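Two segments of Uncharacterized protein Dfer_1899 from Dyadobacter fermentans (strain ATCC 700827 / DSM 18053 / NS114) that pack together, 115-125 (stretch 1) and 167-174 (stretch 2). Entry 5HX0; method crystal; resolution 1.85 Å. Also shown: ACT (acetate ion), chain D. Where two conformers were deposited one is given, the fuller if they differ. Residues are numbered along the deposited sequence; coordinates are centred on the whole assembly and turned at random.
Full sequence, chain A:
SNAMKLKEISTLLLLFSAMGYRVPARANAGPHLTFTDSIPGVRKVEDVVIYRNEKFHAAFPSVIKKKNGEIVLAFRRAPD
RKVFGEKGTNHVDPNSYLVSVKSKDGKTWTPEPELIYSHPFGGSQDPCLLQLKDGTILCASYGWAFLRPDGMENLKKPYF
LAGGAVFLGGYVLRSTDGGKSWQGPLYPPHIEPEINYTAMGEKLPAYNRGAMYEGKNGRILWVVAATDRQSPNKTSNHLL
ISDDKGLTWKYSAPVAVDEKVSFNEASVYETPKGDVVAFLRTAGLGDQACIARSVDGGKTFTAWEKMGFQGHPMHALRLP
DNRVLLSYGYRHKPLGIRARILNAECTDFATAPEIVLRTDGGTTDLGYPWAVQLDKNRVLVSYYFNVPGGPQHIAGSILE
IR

Stretch 1 115-125: LIYSHPFGGSQ
Stretch 2 (167-174) FLGGYVLR

The most unusual feature of this contact is a tyrosine that binds through both its ring and its hydroxyl: Tyr171 stacks face to face on the ring of His119, centroids 4.0 Å apart and planes 24° from parallel, while its OH donates a hydrogen bond to Ser124 OG at 2.7 Å. That bond is the only one between the stretches, and the serine oxygen lies near the plane of the Tyr171 ring, so the stacking face and the polar rim serve different partners. Gly123 O also approaches Tyr171 OH, at 3.5 Å, without a hydrogen bond.

Stretch 2 is one continuous strand, 167-174, extended except at Leu168 (phi/psi -105/-12) and Gly169 (72/-164), where the positive phi favours glycine. Stretch 1 enters as strand 115-117, with Ile116 at -87/-47 and Tyr117 at -163/135, passes through loop, and makes a type I turn from His119 to Gly122, with Pro120 at -63/-21 and Phe121 at -111/6; it is strand again at Gly123 and Ser124. The axes of strands 115-117 and 167-174 approach to 9.0 Å, their directions 131° apart. In register, Tyr117 CA lies 8.1 Å from Leu173 CA and Ser124 CA 9.2 Å from Tyr171 CA. Such spacing leaves side chains to fill the gap, and 364 Å² is buried in total.

On the strand, Leu168, Tyr171 and Leu173 direct their CA-to-CB bonds toward stretch 1. Tyr171 takes chi1 p (35°) with chi2 86° and has the largest covered area, 92 Å². His119, chi1 t and chi2 42°, lays its ring over one face of Tyr171; the closest pair is His119 NE2 to Tyr171 CE2, 3.5 Å. The histidine is also tied within its own stretch, ND1 to Tyr117 OH at 2.6 Å, a hydrogen bond in which either could donate. An imidazole suits this place because it offers a flat face for stacking and a nitrogen for the neighbouring phenol.

Tyr117 (chi1 t, chi2 66°) meets Tyr171 obliquely, centroids 5.7 Å apart and planes at 62°, with its CE2 3.7 Å from Tyr171 CE1. Leu173, chi1 m and chi2 off-well at 147°, places CD2 over a face of the Tyr117 ring, 3.9 Å from the centroid and 19° off the normal, a CH-pi contact. Leu173 CD1 packs 3.3 Å from Tyr117 CB and 4.3 Å from Ile116 CG2, the isoleucine being m,t. Both methyls of Leu173 lie against the Tyr117 ring, and CD1 also reaches Ile116.

At the turn, Leu168 (m,t) brings CD1 to 3.9 Å from His119 CD2, at the edge of the imidazole, and to 4.1 Å from Phe121 O. Gly122, at 160/-158, needs glycine: a CB would jam against the carbonyl O of Phe121. Ser124, chi1 m, is small enough to be buried while presenting OG as the acceptor for Tyr171.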

# COMPACT_ATOMS: atom_id res chain seq x y z
N LEU A 115 -2.56 -8.49 1.69
CA LEU A 115 -3.08 -7.16 1.37
C LEU A 115 -4.39 -7.28 0.61
O LEU A 115 -4.48 -7.98 -0.40
CB LEU A 115 -2.07 -6.37 0.55
CG LEU A 115 -2.57 -4.95 0.26
CD1 LEU A 115 -2.40 -4.06 1.45
CD2 LEU A 115 -1.84 -4.38 -0.89
N ILE A 116 -5.42 -6.61 1.12
CA ILE A 116 -6.64 -6.39 0.34
C ILE A 116 -6.51 -5.11 -0.48
O ILE A 116 -6.79 -5.10 -1.68
CB ILE A 116 -7.88 -6.32 1.26
CG1 ILE A 116 -8.16 -7.69 1.90
CG2 ILE A 116 -9.11 -5.85 0.45
CD1 ILE A 116 -9.25 -7.63 3.03
N TYR A 117 -6.06 -4.02 0.14
CA TYR A 117 -6.03 -2.76 -0.59
C TYR A 117 -5.14 -1.73 0.07
O TYR A 117 -5.19 -1.55 1.30
CB TYR A 117 -7.44 -2.19 -0.69
CG TYR A 117 -7.54 -0.95 -1.56
CD1 TYR A 117 -7.29 -1.02 -2.93
CD2 TYR A 117 -7.92 0.27 -1.01
CE1 TYR A 117 -7.40 0.12 -3.73
CE2 TYR A 117 -8.04 1.41 -1.80
CZ TYR A 117 -7.77 1.33 -3.16
OH TYR A 117 -7.88 2.46 -3.93
N SER A 118 -4.33 -1.06 -0.74
CA SER A 118 -3.61 0.15 -0.35
C SER A 118 -4.04 1.27 -1.28
O SER A 118 -3.83 1.19 -2.50
CB SER A 118 -2.10 -0.06 -0.40
OG SER A 118 -1.72 -0.72 -1.59
N HIS A 119 -4.63 2.30 -0.72
CA HIS A 119 -5.18 3.38 -1.55
C HIS A 119 -4.04 4.22 -2.12
O HIS A 119 -3.12 4.58 -1.39
CB HIS A 119 -6.13 4.23 -0.70
CG HIS A 119 -7.07 5.10 -1.47
ND1 HIS A 119 -7.74 4.67 -2.61
CD2 HIS A 119 -7.47 6.37 -1.25
CE1 HIS A 119 -8.53 5.65 -3.03
NE2 HIS A 119 -8.38 6.69 -2.22
N PRO A 120 -4.04 4.54 -3.42
CA PRO A 120 -2.95 5.36 -3.97
C PRO A 120 -2.87 6.76 -3.37
O PRO A 120 -1.81 7.39 -3.44
CB PRO A 120 -3.27 5.41 -5.47
CG PRO A 120 -4.01 4.10 -5.71
CD PRO A 120 -4.91 4.00 -4.47
N PHE A 121 -3.95 7.26 -2.78
CA PHE A 121 -4.00 8.66 -2.36
C PHE A 121 -4.00 8.85 -0.85
O PHE A 121 -4.13 9.99 -0.40
CB PHE A 121 -5.22 9.36 -2.97
CG PHE A 121 -5.24 9.25 -4.46
CD1 PHE A 121 -4.39 10.01 -5.23
CD2 PHE A 121 -6.05 8.31 -5.09
CE1 PHE A 121 -4.36 9.87 -6.60
CE2 PHE A 121 -6.04 8.17 -6.46
CZ PHE A 121 -5.18 8.96 -7.21
N GLY A 122 -3.85 7.79 -0.06
CA GLY A 122 -3.69 7.97 1.37
C GLY A 122 -4.00 6.70 2.15
O GLY A 122 -3.94 5.59 1.61
N GLY A 123 -4.34 6.90 3.44
CA GLY A 123 -4.59 5.79 4.36
C GLY A 123 -6.04 5.35 4.34
O GLY A 123 -6.96 6.15 4.11
N SER A 124 -6.26 4.04 4.54
CA SER A 124 -7.59 3.44 4.45
C SER A 124 -8.07 2.96 5.82
O SER A 124 -7.27 2.58 6.68
CB SER A 124 -7.57 2.29 3.46
OG SER A 124 -7.21 2.76 2.18
N GLN A 125 -9.39 2.96 6.01
CA GLN A 125 -9.97 2.70 7.33
C GLN A 125 -10.92 1.50 7.33
O GLN A 125 -11.40 1.08 6.28
CB GLN A 125 -10.78 3.91 7.79
CG GLN A 125 -9.98 5.21 7.80
CD GLN A 125 -8.86 5.14 8.80
OE1 GLN A 125 -7.69 5.09 8.43
NE2 GLN A 125 -9.21 5.11 10.09
N PHE A 167 -10.24 14.37 5.11
CA PHE A 167 -11.09 13.21 4.87
C PHE A 167 -11.32 12.98 3.38
O PHE A 167 -11.53 13.92 2.61
CB PHE A 167 -12.42 13.45 5.60
CG PHE A 167 -13.27 12.22 5.75
CD1 PHE A 167 -12.70 10.99 6.00
CD2 PHE A 167 -14.66 12.31 5.71
CE1 PHE A 167 -13.50 9.85 6.15
CE2 PHE A 167 -15.46 11.19 5.85
CZ PHE A 167 -14.88 9.96 6.07
N LEU A 168 -11.28 11.71 2.96
CA LEU A 168 -11.60 11.38 1.56
C LEU A 168 -12.96 10.74 1.37
O LEU A 168 -13.40 10.58 0.22
CB LEU A 168 -10.54 10.44 0.96
CG LEU A 168 -9.12 10.96 0.82
CD1 LEU A 168 -8.17 9.78 0.50
CD2 LEU A 168 -9.08 12.03 -0.28
N GLY A 169 -13.62 10.32 2.45
CA GLY A 169 -14.87 9.61 2.26
C GLY A 169 -14.66 8.21 1.72
O GLY A 169 -13.55 7.66 1.72
N GLY A 170 -15.75 7.63 1.21
CA GLY A 170 -15.82 6.21 1.02
C GLY A 170 -15.26 5.70 -0.31
O GLY A 170 -15.11 6.42 -1.30
N TYR A 171 -14.94 4.40 -0.30
CA TYR A 171 -14.65 3.64 -1.51
C TYR A 171 -14.89 2.18 -1.18
O TYR A 171 -14.78 1.77 -0.02
CB TYR A 171 -13.23 3.86 -2.04
CG TYR A 171 -12.10 4.06 -1.03
CD1 TYR A 171 -11.42 2.97 -0.46
CD2 TYR A 171 -11.66 5.33 -0.71
CE1 TYR A 171 -10.35 3.16 0.42
CE2 TYR A 171 -10.61 5.54 0.17
CZ TYR A 171 -9.96 4.46 0.73
OH TYR A 171 -8.91 4.72 1.57
N VAL A 172 -15.27 1.40 -2.18
CA VAL A 172 -15.66 0.00 -2.00
C VAL A 172 -14.89 -0.84 -3.00
O VAL A 172 -14.85 -0.51 -4.20
CB VAL A 172 -17.18 -0.20 -2.19
CG1 VAL A 172 -17.58 -1.64 -1.92
CG2 VAL A 172 -17.95 0.75 -1.30
N LEU A 173 -14.27 -1.91 -2.53
CA LEU A 173 -13.67 -2.92 -3.39
C LEU A 173 -14.61 -4.12 -3.49
O LEU A 173 -15.38 -4.42 -2.58
CB LEU A 173 -12.32 -3.36 -2.85
CG LEU A 173 -11.58 -2.07 -2.54
CD1 LEU A 173 -10.70 -2.24 -1.37
CD2 LEU A 173 -10.83 -1.58 -3.75
N ARG A 174 -14.48 -4.84 -4.59
CA ARG A 174 -15.38 -5.94 -4.91
C ARG A 174 -14.57 -7.13 -5.41
O ARG A 174 -13.65 -6.97 -6.22
CB ARG A 174 -16.36 -5.47 -5.99
CG ARG A 174 -17.69 -6.06 -5.96
CD ARG A 174 -18.65 -5.21 -6.82
NE ARG A 174 -19.91 -5.92 -6.97
CZ ARG A 174 -20.12 -6.82 -7.93
NH1 ARG A 174 -19.16 -7.08 -8.81
NH2 ARG A 174 -21.29 -7.44 -8.00
C ACT D . -12.18 5.02 12.92
O ACT D . -11.80 5.00 11.72
OXT ACT D . -12.95 4.09 13.30
CH3 ACT D . -11.73 6.12 13.84